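Long-range contacts in phenolpthiocerol synthesis type-I polyketide synthase ppsA (Mycobacterium bovis, PDB 7AKC), which probably helps build the lipid core of phthiocerols and phenolphthiocerols as a polyketide synthase subunit, this part being its acyltransferase domain, which loads extender units: residues A[106-111]-A[239-244]; A[130-135]-A[229-234]; A[182-187]-A[213-218]. One frame throughout, in Å; residues are numbered along the deposited sequence. Where two conformers were deposited one is given.

Contact 1 of 3, residues A[106-111]-A[239-244]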
# COMPACT_ATOMS: atom_id res chain seq x y z
N ASP A 106 16.75 3.78 -6.33
CA ASP A 106 17.71 3.67 -5.24
C ASP A 106 17.00 3.13 -3.97
O ASP A 106 17.66 2.70 -3.03
CB ASP A 106 18.31 5.04 -4.97
CG ASP A 106 18.99 5.60 -6.20
OD1 ASP A 106 20.02 5.02 -6.63
OD2 ASP A 106 18.49 6.61 -6.75
N LEU A 107 15.66 3.14 -3.97
CA LEU A 107 14.83 2.76 -2.85
C LEU A 107 13.43 2.45 -3.38
O LEU A 107 12.99 3.03 -4.39
CB LEU A 107 14.74 3.94 -1.88
CG LEU A 107 14.10 3.66 -0.55
CD1 LEU A 107 15.14 3.34 0.50
CD2 LEU A 107 13.27 4.85 -0.09
N VAL A 108 12.77 1.50 -2.75
CA VAL A 108 11.39 1.19 -3.12
C VAL A 108 10.47 1.31 -1.91
O VAL A 108 10.88 1.06 -0.78
CB VAL A 108 11.25 -0.17 -3.86
CG1 VAL A 108 12.07 -0.19 -5.14
CG2 VAL A 108 11.61 -1.32 -2.95
N ILE A 109 9.19 1.68 -2.15
CA ILE A 109 8.17 1.73 -1.12
C ILE A 109 6.94 1.10 -1.71
O ILE A 109 6.50 1.48 -2.78
CB ILE A 109 7.89 3.18 -0.64
CG1 ILE A 109 9.16 3.79 0.03
CG2 ILE A 109 6.71 3.20 0.29
CD1 ILE A 109 9.04 5.26 0.42
N GLY A 110 6.41 0.11 -1.03
CA GLY A 110 5.20 -0.57 -1.46
C GLY A 110 4.08 -0.17 -0.51
O GLY A 110 4.24 -0.24 0.70
N HIS A 111 2.94 0.21 -1.07
CA HIS A 111 1.72 0.64 -0.39
C HIS A 111 0.74 -0.54 -0.39
O HIS A 111 0.42 -1.09 -1.45
CB HIS A 111 1.15 1.82 -1.17
CG HIS A 111 -0.22 2.28 -0.80
ND1 HIS A 111 -1.35 1.63 -1.30
CD2 HIS A 111 -0.61 3.39 -0.13
CE1 HIS A 111 -2.39 2.33 -0.86
NE2 HIS A 111 -1.99 3.39 -0.13
N ILE A 239 18.45 -3.66 -3.03
CA ILE A 239 18.10 -2.24 -3.11
C ILE A 239 17.36 -1.89 -1.81
O ILE A 239 16.63 -2.73 -1.27
CB ILE A 239 17.21 -2.00 -4.36
CG1 ILE A 239 17.98 -2.32 -5.65
CG2 ILE A 239 16.60 -0.60 -4.40
CD1 ILE A 239 17.05 -2.43 -6.85
N GLY A 240 17.54 -0.67 -1.31
CA GLY A 240 16.83 -0.23 -0.10
C GLY A 240 15.32 -0.30 -0.22
O GLY A 240 14.77 -0.09 -1.30
N ILE A 241 14.65 -0.65 0.87
CA ILE A 241 13.21 -0.70 0.91
C ILE A 241 12.75 -0.22 2.28
O ILE A 241 13.38 -0.53 3.30
CB ILE A 241 12.68 -2.13 0.62
CG1 ILE A 241 11.13 -2.19 0.74
CG2 ILE A 241 13.39 -3.19 1.47
CD1 ILE A 241 10.52 -3.35 0.04
N ILE A 242 11.75 0.64 2.26
CA ILE A 242 11.09 1.06 3.48
C ILE A 242 9.75 0.36 3.49
O ILE A 242 8.93 0.54 2.56
CB ILE A 242 10.93 2.58 3.66
CG1 ILE A 242 12.30 3.29 3.48
CG2 ILE A 242 10.27 2.88 5.02
CD1 ILE A 242 12.22 4.75 3.59
N SER A 243 9.53 -0.51 4.47
CA SER A 243 8.24 -1.19 4.58
C SER A 243 7.19 -0.23 5.12
O SER A 243 7.48 0.62 5.95
CB SER A 243 8.37 -2.36 5.56
OG SER A 243 7.14 -3.05 5.73
N THR A 244 5.95 -0.40 4.69
CA THR A 244 4.82 0.35 5.22
C THR A 244 4.03 -0.53 6.23
O THR A 244 2.96 -0.11 6.73
CB THR A 244 3.91 0.79 4.06
OG1 THR A 244 3.45 -0.35 3.29
CG2 THR A 244 4.58 1.86 3.15
O HOH W 1 7.49 -1.26 1.15

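Contact 2 of 3, residues A[130-135]-A[229-234]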
# COMPACT_ATOMS: atom_id res chain seq x y z
N GLY A 130 7.12 -13.67 -5.40
CA GLY A 130 6.19 -12.55 -5.30
C GLY A 130 4.84 -12.95 -5.85
O GLY A 130 3.81 -12.75 -5.20
N LEU A 131 4.84 -13.60 -7.02
CA LEU A 131 3.60 -14.10 -7.63
C LEU A 131 2.94 -15.17 -6.77
O LEU A 131 1.72 -15.26 -6.77
CB LEU A 131 3.84 -14.66 -9.03
CG LEU A 131 4.37 -13.68 -10.08
CD1 LEU A 131 4.57 -14.36 -11.40
CD2 LEU A 131 3.46 -12.49 -10.24
N ARG A 132 3.73 -15.95 -6.03
CA ARG A 132 3.21 -16.99 -5.16
C ARG A 132 2.55 -16.35 -3.94
O ARG A 132 1.45 -16.75 -3.57
CB ARG A 132 4.33 -17.92 -4.71
CG ARG A 132 3.83 -19.20 -4.06
CD ARG A 132 4.87 -19.66 -3.07
NE ARG A 132 4.37 -20.69 -2.16
CZ ARG A 132 5.10 -21.22 -1.17
NH1 ARG A 132 4.59 -22.17 -0.40
NH2 ARG A 132 6.35 -20.81 -0.96
N VAL A 133 3.18 -15.30 -3.37
CA VAL A 133 2.55 -14.58 -2.26
C VAL A 133 1.23 -13.95 -2.74
O VAL A 133 0.20 -14.12 -2.10
CB VAL A 133 3.49 -13.51 -1.64
CG1 VAL A 133 2.74 -12.65 -0.63
CG2 VAL A 133 4.68 -14.18 -0.98
N THR A 134 1.25 -13.35 -3.95
CA THR A 134 0.09 -12.70 -4.54
C THR A 134 -1.05 -13.67 -4.72
O THR A 134 -2.13 -13.41 -4.21
CB THR A 134 0.46 -12.01 -5.87
OG1 THR A 134 1.54 -11.10 -5.62
CG2 THR A 134 -0.72 -11.24 -6.45
N ALA A 135 -0.80 -14.83 -5.36
CA ALA A 135 -1.82 -15.85 -5.57
C ALA A 135 -2.31 -16.47 -4.27
O ALA A 135 -3.51 -16.64 -4.12
CB ALA A 135 -1.31 -16.93 -6.55
N LEU A 229 2.67 -20.19 3.21
CA LEU A 229 3.90 -19.53 2.80
C LEU A 229 5.09 -19.88 3.72
O LEU A 229 6.10 -19.20 3.68
CB LEU A 229 3.70 -18.01 2.76
CG LEU A 229 2.66 -17.49 1.78
CD1 LEU A 229 2.19 -16.10 2.18
CD2 LEU A 229 3.18 -17.46 0.38
N ALA A 230 4.97 -20.97 4.52
CA ALA A 230 6.03 -21.40 5.45
C ALA A 230 7.41 -21.56 4.84
O ALA A 230 8.39 -21.11 5.43
CB ALA A 230 5.62 -22.69 6.15
N ASP A 231 7.49 -22.12 3.63
CA ASP A 231 8.79 -22.35 3.00
C ASP A 231 9.32 -21.17 2.18
O ASP A 231 10.24 -21.37 1.39
CB ASP A 231 8.80 -23.62 2.15
CG ASP A 231 7.87 -23.59 0.95
OD1 ASP A 231 6.91 -22.81 0.97
OD2 ASP A 231 8.11 -24.37 -0.01
N LEU A 232 8.82 -19.94 2.40
CA LEU A 232 9.37 -18.77 1.70
C LEU A 232 10.79 -18.54 2.15
O LEU A 232 11.05 -18.61 3.35
CB LEU A 232 8.57 -17.49 2.00
CG LEU A 232 7.48 -17.12 1.03
CD1 LEU A 232 6.97 -15.73 1.34
CD2 LEU A 232 7.93 -17.18 -0.42
N THR A 233 11.70 -18.28 1.22
CA THR A 233 13.09 -18.03 1.58
C THR A 233 13.50 -16.63 1.16
O THR A 233 14.24 -16.46 0.17
CB THR A 233 14.04 -19.09 1.02
OG1 THR A 233 14.03 -19.07 -0.41
CG2 THR A 233 13.74 -20.49 1.54
N PRO A 234 13.08 -15.62 1.94
CA PRO A 234 13.48 -14.26 1.60
C PRO A 234 14.96 -14.05 1.83
O PRO A 234 15.60 -14.72 2.64
CB PRO A 234 12.65 -13.40 2.56
CG PRO A 234 12.43 -14.28 3.73
CD PRO A 234 12.27 -15.66 3.17

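Contact 3 of 3, residues A[182-187]-A[213-218]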
# COMPACT_ATOMS: atom_id res chain seq x y z
N VAL A 182 -7.41 6.75 5.43
CA VAL A 182 -8.35 5.76 4.92
C VAL A 182 -8.77 4.83 6.05
O VAL A 182 -7.90 4.36 6.80
CB VAL A 182 -7.70 4.95 3.78
CG1 VAL A 182 -8.63 3.85 3.28
CG2 VAL A 182 -7.28 5.88 2.65
N ILE A 183 -10.07 4.59 6.20
CA ILE A 183 -10.61 3.63 7.17
C ILE A 183 -11.07 2.35 6.40
O ILE A 183 -11.36 2.43 5.21
CB ILE A 183 -11.74 4.18 7.99
CG1 ILE A 183 -12.91 4.67 7.08
CG2 ILE A 183 -11.19 5.35 8.86
CD1 ILE A 183 -14.15 5.05 7.89
N ALA A 184 -11.16 1.22 7.08
CA ALA A 184 -11.52 -0.03 6.46
C ALA A 184 -12.35 -0.86 7.42
O ALA A 184 -12.07 -0.89 8.62
CB ALA A 184 -10.25 -0.79 6.04
N GLY A 185 -13.31 -1.58 6.87
CA GLY A 185 -14.20 -2.41 7.66
C GLY A 185 -15.42 -2.84 6.86
O GLY A 185 -15.47 -2.66 5.64
N PRO A 186 -16.43 -3.41 7.53
CA PRO A 186 -17.63 -3.85 6.81
C PRO A 186 -18.25 -2.73 5.94
O PRO A 186 -18.36 -1.58 6.45
CB PRO A 186 -18.58 -4.33 7.93
CG PRO A 186 -17.63 -4.73 9.04
CD PRO A 186 -16.52 -3.68 8.98
N THR A 187 -18.59 -3.00 4.68
CA THR A 187 -19.06 -1.94 3.77
C THR A 187 -20.21 -1.08 4.35
O THR A 187 -20.15 0.14 4.24
CB THR A 187 -19.43 -2.48 2.38
OG1 THR A 187 -19.44 -1.38 1.51
CG2 THR A 187 -20.80 -3.15 2.31
N PRO A 213 -8.46 -5.00 2.86
CA PRO A 213 -7.51 -5.48 3.82
C PRO A 213 -7.34 -4.44 4.94
O PRO A 213 -8.13 -3.54 5.02
CB PRO A 213 -6.26 -5.66 2.94
CG PRO A 213 -6.49 -4.86 1.67
CD PRO A 213 -7.84 -4.19 1.81
N HIS A 214 -6.35 -4.62 5.80
CA HIS A 214 -6.01 -3.61 6.85
C HIS A 214 -7.16 -3.38 7.82
O HIS A 214 -7.36 -2.24 8.22
CB HIS A 214 -5.41 -2.35 6.22
CG HIS A 214 -4.50 -2.70 5.10
ND1 HIS A 214 -3.38 -3.47 5.29
CD2 HIS A 214 -4.57 -2.45 3.78
CE1 HIS A 214 -2.78 -3.65 4.14
NE2 HIS A 214 -3.50 -3.05 3.21
N ASN A 215 -7.82 -4.47 8.21
CA ASN A 215 -8.95 -4.39 9.16
C ASN A 215 -9.12 -5.76 9.82
O ASN A 215 -8.56 -6.72 9.31
CB ASN A 215 -10.19 -3.79 8.50
CG ASN A 215 -10.85 -4.74 7.52
OD1 ASN A 215 -11.69 -5.53 7.91
ND2 ASN A 215 -10.48 -4.65 6.26
N PRO A 216 -9.86 -5.88 10.94
CA PRO A 216 -9.99 -7.15 11.66
C PRO A 216 -10.50 -8.37 10.87
O PRO A 216 -10.32 -9.46 11.32
CB PRO A 216 -10.98 -6.81 12.79
CG PRO A 216 -10.73 -5.36 13.05
CD PRO A 216 -10.53 -4.80 11.67
N ALA A 217 -11.11 -8.15 9.72
CA ALA A 217 -11.58 -9.27 8.88
C ALA A 217 -10.39 -10.09 8.37
O ALA A 217 -10.58 -11.24 7.99
CB ALA A 217 -12.40 -8.75 7.74
N MET A 218 -9.21 -9.48 8.35
CA MET A 218 -7.99 -10.20 7.90
C MET A 218 -7.43 -11.11 9.00
O MET A 218 -6.62 -11.98 8.67
CB MET A 218 -6.93 -9.20 7.45
CG MET A 218 -7.41 -8.29 6.35
SD MET A 218 -7.62 -9.18 4.79
CE MET A 218 -9.41 -9.19 4.64

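Contact 1 of 3, residues A[106-111]-A[239-244]
Leu107 and Ile242 meet on one face of a parallel strand pair, their side chains crossing at a slant with Leu107 CD2 3.8 Å from Ile242 CD1. CG of Leu107, anti to its backbone N (chi1 -171°), sets the branching point near Gly240, with CD1 3.7 Å from Gly240 C, against a residue without a side chain. Farther along this face, Ile109 CG2 touches Thr244 CG2 at 3.8 Å, the two side chains roughly perpendicular. The reverse face carries Val108 and Ile241, where Val108 CG2 packs on Ile241 CD1 at 3.8 Å. Strand 107-110 and the short, weakly bonded strand 240-242 lie at one margin of the five-stranded parallel sheet of the acyltransferase domain, 240-242 being outermost; helix 270-278 covers the Leu107, Ile109 and Ile242 face and helix 115-121 the other. Val108 ties the backbones twice, its N donating to Gly240 O (2.9 Å) and its O accepting from Ile242 N (3.2 Å). Beyond it the strands diverge, and a water bridges Gly110 N and Ile242 O. Thr244 OG1 then donates to Gly110 O at 2.7 Å, in the carbonyl plane, two residues before Ser112 of a probable nucleophile elbow.

Contact 2 of 3, residues A[130-135]-A[229-234]
Asp231 OD1 is gripped by both terminal nitrogens of Arg132, with NH1 and NH2 each 2.8 Å from this one oxygen. The guanidinium comes end-on and keeps OD1 close to its own plane, while the carboxylate stands almost perpendicular to it, the planes 88° apart. NH1 reaches the syn lone pair of OD1, whereas NH2 arrives from above the carboxylate plane. Both hydrogen bonds are bent, as expected when two donors converge on one acceptor. Arg132 spans the gap by leaving helix 127-141 with CG anti to the backbone N (chi1 -167°) and running extended as far as NE. Asp231 sits inside a type I beta turn from Leu229 to Leu232, closed by Leu232 N donating to Leu229 O. Leu229 CA lies over one guanidinium face, and Leu229 CD2 is displaced toward the rim, 4.3 Å from NE of Arg132. Beside the ion pair, Val133 supplies the apolar part: its CG2 is 3.6 Å from Leu232 CD1 and 3.9 Å from Leu229 CD2, and the Val133 side chain crosses each leucine at about a right angle. Trp260 of helix 257-265 also touches Val133 and Leu232. The contact thus fastens the connection between helix 222-228 and strand 240-242 to the side of helix 127-141. Arg132 and Asp231 are probably ionised regardless of their pairing, and solvent near the exposed Asp231 probably weakens the ion pair, while Val133, Leu229 and Leu232 are buried.

Contact 3 of 3, residues A[182-187]-A[213-218]
Asn215 packs on Ala184 and Gly185, where the chain of strand 180-184 turns a corner, and its CB makes the nearest approach, 3.5 Å from Ala184 O. With chi1 at 73°, CG stands between the backbone N and the carbonyl carbon and lies about equally far, 4.1 Å, from Gly185 N and Gly185 CA. From there the amide spreads its two ends. OD1 passes 4.0 Å from Gly185 CA, where no side chain intervenes, and accepts from Ala217 N at 3.2 Å, which makes an Asx turn at the start of the 3-10 segment 216-218. ND2 lies 3.9 Å from Ala184 CB while donating to Pro213 O at 2.9 Å; Pro213 O lies close to the plane of the Asn215 amide, but the donor stands well above the plane of the carbonyl. ND2 also donates to Ala212 O, so the amide is held at both ends by its own loop, its rotation fixed, and no hydrogen bond crosses to segment 182-187. Ala184 answers with its methyl, CB, 3.6 Å from Pro213 O. The loop held in this way carries His214, whose backbone takes a left-handed conformation and whose NE2 hydrogen-bonds Ser112 OG, with ND1 bonded to Asn266 O. This pairing is consistent with the serine-histidine dyad of acyltransferases. The contact joins the small antiparallel sheet to the loop leading through the 3-10 segment to helix 222-228: Met150 of strand 148-153 touches Ala184, Thr171 of strand 171-177 touches Asn215 and Pro216, and helix 157-164 packs on Ile183.

How the contacts relate
All three contacts lie in the acyltransferase domain, and their segments follow one another like brackets: 106-111, 130-135, 182-187, then 213-218, 229-234 and 239-244. Contact 1 thus encloses contact 2, and contact 2 encloses contact 3. Contact 1 belongs to the parallel sheet, contact 3 to the margin of the antiparallel one, and contact 2 to the helical layer around the former. The centres of contacts 1 and 2 are about 18 Å apart. Contact 3 is centred about 24 Å from the centre of contact 1. Contacts 1 and 3 come within about 6 Å at their nearest atoms, which brings the end of strand 107-110 close to the loop carrying His214, at the probable active site between the two sheets.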